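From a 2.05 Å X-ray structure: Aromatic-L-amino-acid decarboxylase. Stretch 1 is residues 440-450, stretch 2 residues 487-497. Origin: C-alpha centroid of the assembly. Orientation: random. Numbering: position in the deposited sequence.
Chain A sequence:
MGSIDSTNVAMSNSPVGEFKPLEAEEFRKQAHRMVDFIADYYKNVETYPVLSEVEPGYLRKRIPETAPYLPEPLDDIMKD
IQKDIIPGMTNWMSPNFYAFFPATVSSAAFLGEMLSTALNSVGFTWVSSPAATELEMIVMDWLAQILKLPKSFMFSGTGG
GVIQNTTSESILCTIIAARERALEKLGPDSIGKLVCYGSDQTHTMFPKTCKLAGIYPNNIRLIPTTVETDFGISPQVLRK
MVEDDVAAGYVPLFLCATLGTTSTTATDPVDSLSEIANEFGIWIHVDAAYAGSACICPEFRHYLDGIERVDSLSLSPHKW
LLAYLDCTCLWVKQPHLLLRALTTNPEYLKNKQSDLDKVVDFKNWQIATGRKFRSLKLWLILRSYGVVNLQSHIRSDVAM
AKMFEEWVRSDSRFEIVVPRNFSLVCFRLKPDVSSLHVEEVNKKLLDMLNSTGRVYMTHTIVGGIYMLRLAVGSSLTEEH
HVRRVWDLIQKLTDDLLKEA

Stretch 1, residues 440-450: EVNKKLLDMLN
Stretch 2 (487-497) DLIQKLTDDLL

Residues 440-450 are α-helical throughout, and so is most of 487-497. Residues 440-450 lie within a longer helix, with phi/psi between about -54/-53 and -69/-34. Residues 487-495 have similar angles; Leu496 relaxes to -75/-12 and Leu497 has phi -135°. Regular i to i+4 backbone bonds of 2.9 to 3.0 Å run through 440-450 and through 487-496, for example from Leu449 N to Leu445 O (2.9 Å) and from Leu496 N to Leu492 O (2.9 Å). Leu497 N bonds to Asp494 O at 3.0 Å. The N-to-C directions differ by 125°, so the helices cross obliquely, nearer antiparallel than parallel. Their axes approach to 10.0 Å. The register is set by Leu445 CA to Thr493 CA at 6.7 Å and Leu449 CA to Ile489 CA at 7.0 Å.

No hydrogen bond joins the stretches. The contact is apolar and buries 505 Å², both sides summed. Two knobs interlock. Leu445 (chi1 t, chi2 p) sits among Ile489, Leu492, Thr493 and Leu496; its CD1 lies 3.8 Å from Leu492 CB and 3.7 Å from Thr493 OG1. Thr493 (chi1 m) turns its hydroxyl back to its own helix: OG1 donates to Ile489 O at 2.9 Å. The buried hydroxyl therefore has its donor satisfied within its own helix and needs no partner across the contact.

Leu496 (t, p) is the reciprocal knob, among Val441, Lys444, Leu445 and Met448. Its CD2 is 3.9 Å from Val441 CG1 (Val441 chi1 t). Its CD1 is 3.6 Å from Lys444 CG, so the lysine contributes aliphatic chain here.

Leu449 (m, t) and Leu492 (m, t) make the tightest apolar contact, Leu449 CD2 to Leu492 CD1 at 3.4 Å. Leu449 CD2 also lies 3.6 Å from Ile489 CG1 (Ile489 m, t) and 4.1 Å from Leu488 CD2 (Leu488 t, p). Met448 (m, t, p) places CE 3.9 Å from Leu492 CD2 and SD 4.2 Å from Leu496 CD1.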

# COMPACT_ATOMS: atom_id res chain seq x y z
N GLU A 440 -15.99 -29.13 20.89
CA GLU A 440 -17.18 -29.16 20.05
C GLU A 440 -18.30 -28.30 20.62
O GLU A 440 -19.05 -27.67 19.87
CB GLU A 440 -17.65 -30.59 19.82
CG GLU A 440 -16.91 -31.31 18.70
CD GLU A 440 -17.04 -30.58 17.36
OE1 GLU A 440 -18.17 -30.24 16.96
OE2 GLU A 440 -16.00 -30.35 16.70
N VAL A 441 -18.45 -28.28 21.95
CA VAL A 441 -19.51 -27.48 22.56
C VAL A 441 -19.30 -26.01 22.23
O VAL A 441 -20.22 -25.30 21.81
CB VAL A 441 -19.56 -27.71 24.08
CG1 VAL A 441 -20.66 -26.86 24.71
CG2 VAL A 441 -19.76 -29.19 24.40
N ASN A 442 -18.07 -25.54 22.41
CA ASN A 442 -17.80 -24.13 22.13
C ASN A 442 -17.89 -23.83 20.64
O ASN A 442 -18.34 -22.75 20.24
CB ASN A 442 -16.42 -23.76 22.69
CG ASN A 442 -16.42 -23.61 24.20
OD1 ASN A 442 -16.92 -22.63 24.75
ND2 ASN A 442 -15.87 -24.61 24.89
N LYS A 443 -17.50 -24.79 19.79
CA LYS A 443 -17.61 -24.59 18.35
C LYS A 443 -19.07 -24.48 17.92
O LYS A 443 -19.43 -23.63 17.09
CB LYS A 443 -16.92 -25.75 17.63
CG LYS A 443 -16.27 -25.37 16.31
CD LYS A 443 -15.75 -26.61 15.59
CE LYS A 443 -15.00 -27.54 16.55
NZ LYS A 443 -13.85 -26.87 17.23
N LYS A 444 -19.93 -25.31 18.50
CA LYS A 444 -21.36 -25.23 18.21
C LYS A 444 -21.93 -23.89 18.67
O LYS A 444 -22.75 -23.28 17.96
CB LYS A 444 -22.10 -26.38 18.90
CG LYS A 444 -23.58 -26.44 18.61
CD LYS A 444 -23.86 -26.32 17.11
CE LYS A 444 -25.27 -26.79 16.78
NZ LYS A 444 -26.29 -26.21 17.70
N LEU A 445 -21.52 -23.42 19.85
CA LEU A 445 -22.01 -22.13 20.31
C LEU A 445 -21.59 -21.01 19.35
O LEU A 445 -22.41 -20.16 18.98
CB LEU A 445 -21.49 -21.84 21.72
CG LEU A 445 -21.92 -20.47 22.24
CD1 LEU A 445 -23.44 -20.40 22.32
CD2 LEU A 445 -21.29 -20.18 23.59
N LEU A 446 -20.32 -21.00 18.95
CA LEU A 446 -19.86 -19.98 18.00
C LEU A 446 -20.65 -20.05 16.70
O LEU A 446 -21.05 -19.01 16.15
CB LEU A 446 -18.37 -20.16 17.72
CG LEU A 446 -17.80 -19.16 16.70
CD1 LEU A 446 -17.91 -17.73 17.20
CD2 LEU A 446 -16.38 -19.49 16.27
N ASP A 447 -20.88 -21.26 16.19
CA ASP A 447 -21.60 -21.37 14.93
C ASP A 447 -23.02 -20.84 15.06
O ASP A 447 -23.50 -20.11 14.19
CB ASP A 447 -21.59 -22.82 14.43
CG ASP A 447 -21.80 -22.92 12.92
OD1 ASP A 447 -22.86 -22.46 12.43
OD2 ASP A 447 -20.90 -23.43 12.22
N MET A 448 -23.72 -21.21 16.14
CA MET A 448 -25.07 -20.67 16.36
C MET A 448 -25.04 -19.15 16.39
O MET A 448 -25.85 -18.47 15.73
CB MET A 448 -25.64 -21.24 17.65
CG MET A 448 -25.76 -22.75 17.67
SD MET A 448 -26.27 -23.38 19.29
CE MET A 448 -27.91 -22.67 19.43
N LEU A 449 -24.11 -18.58 17.16
CA LEU A 449 -24.02 -17.13 17.27
C LEU A 449 -23.91 -16.50 15.89
O LEU A 449 -24.71 -15.63 15.53
CB LEU A 449 -22.82 -16.74 18.13
CG LEU A 449 -22.96 -16.99 19.63
CD1 LEU A 449 -21.61 -16.89 20.29
CD2 LEU A 449 -23.94 -16.00 20.24
N ASN A 450 -22.95 -16.96 15.10
CA ASN A 450 -22.71 -16.34 13.80
C ASN A 450 -23.87 -16.58 12.85
O ASN A 450 -24.22 -15.70 12.06
CB ASN A 450 -21.39 -16.84 13.22
CG ASN A 450 -20.18 -16.27 13.95
OD1 ASN A 450 -20.22 -15.16 14.49
ND2 ASN A 450 -19.10 -17.04 13.99
N ASP A 487 -26.72 -11.20 26.16
CA ASP A 487 -28.03 -11.84 26.28
C ASP A 487 -28.19 -12.96 25.26
O ASP A 487 -28.64 -14.06 25.59
CB ASP A 487 -29.14 -10.80 26.12
CG ASP A 487 -29.24 -9.85 27.29
OD1 ASP A 487 -28.87 -10.25 28.41
OD2 ASP A 487 -29.66 -8.69 27.08
N LEU A 488 -27.81 -12.69 24.01
CA LEU A 488 -27.93 -13.70 22.96
C LEU A 488 -27.06 -14.91 23.26
O LEU A 488 -27.47 -16.05 23.04
CB LEU A 488 -27.55 -13.09 21.61
CG LEU A 488 -27.59 -14.03 20.39
CD1 LEU A 488 -29.00 -14.49 20.10
CD2 LEU A 488 -26.93 -13.42 19.16
N ILE A 489 -25.83 -14.66 23.70
CA ILE A 489 -24.92 -15.75 24.04
C ILE A 489 -25.55 -16.65 25.10
O ILE A 489 -25.55 -17.88 24.98
CB ILE A 489 -23.56 -15.20 24.50
CG1 ILE A 489 -22.90 -14.41 23.35
CG2 ILE A 489 -22.68 -16.32 25.02
CD1 ILE A 489 -21.58 -13.76 23.70
N GLN A 490 -26.14 -16.03 26.13
CA GLN A 490 -26.77 -16.82 27.18
C GLN A 490 -27.96 -17.60 26.65
O GLN A 490 -28.17 -18.76 27.02
CB GLN A 490 -27.18 -15.92 28.35
CG GLN A 490 -26.04 -15.60 29.30
CD GLN A 490 -26.50 -14.85 30.54
OE1 GLN A 490 -27.22 -13.85 30.45
NE2 GLN A 490 -26.12 -15.35 31.71
N LYS A 491 -28.78 -16.97 25.79
CA LYS A 491 -29.92 -17.69 25.23
C LYS A 491 -29.47 -18.90 24.42
O LYS A 491 -30.03 -19.99 24.55
CB LYS A 491 -30.78 -16.77 24.36
CG LYS A 491 -31.98 -17.51 23.74
CD LYS A 491 -32.85 -16.62 22.86
CE LYS A 491 -32.14 -16.23 21.57
NZ LYS A 491 -33.06 -15.52 20.63
N LEU A 492 -28.47 -18.71 23.57
CA LEU A 492 -28.01 -19.82 22.74
C LEU A 492 -27.34 -20.90 23.58
O LEU A 492 -27.40 -22.08 23.22
CB LEU A 492 -27.06 -19.30 21.66
CG LEU A 492 -27.71 -18.34 20.66
CD1 LEU A 492 -26.72 -17.90 19.58
CD2 LEU A 492 -28.94 -18.98 20.05
N THR A 493 -26.72 -20.52 24.70
CA THR A 493 -26.17 -21.53 25.59
C THR A 493 -27.28 -22.33 26.26
O THR A 493 -27.20 -23.55 26.35
CB THR A 493 -25.27 -20.87 26.63
OG1 THR A 493 -24.19 -20.20 25.98
CG2 THR A 493 -24.71 -21.92 27.59
N ASP A 494 -28.35 -21.65 26.69
CA ASP A 494 -29.49 -22.36 27.25
C ASP A 494 -30.06 -23.34 26.24
O ASP A 494 -30.25 -24.53 26.54
CB ASP A 494 -30.57 -21.38 27.71
CG ASP A 494 -30.11 -20.51 28.88
OD1 ASP A 494 -29.15 -20.90 29.58
OD2 ASP A 494 -30.71 -19.43 29.09
N ASP A 495 -30.34 -22.86 25.02
CA ASP A 495 -30.83 -23.74 23.97
C ASP A 495 -29.89 -24.91 23.74
O ASP A 495 -30.33 -26.02 23.44
CB ASP A 495 -31.03 -22.96 22.66
CG ASP A 495 -32.25 -22.07 22.68
OD1 ASP A 495 -33.02 -22.12 23.67
OD2 ASP A 495 -32.45 -21.32 21.70
N LEU A 496 -28.58 -24.67 23.86
CA LEU A 496 -27.59 -25.70 23.57
C LEU A 496 -27.51 -26.76 24.66
O LEU A 496 -26.88 -27.80 24.42
CB LEU A 496 -26.23 -25.04 23.36
CG LEU A 496 -25.04 -25.95 23.08
CD1 LEU A 496 -25.24 -26.66 21.76
CD2 LEU A 496 -23.75 -25.15 23.08
N LEU A 497 -28.12 -26.53 25.82
CA LEU A 497 -28.15 -27.54 26.88
C LEU A 497 -29.56 -27.66 27.48
O LEU A 497 -30.41 -28.39 26.97
CB LEU A 497 -27.15 -27.20 28.00
CG LEU A 497 -25.68 -26.91 27.68
CD1 LEU A 497 -25.53 -25.61 26.94
CD2 LEU A 497 -24.85 -26.87 28.96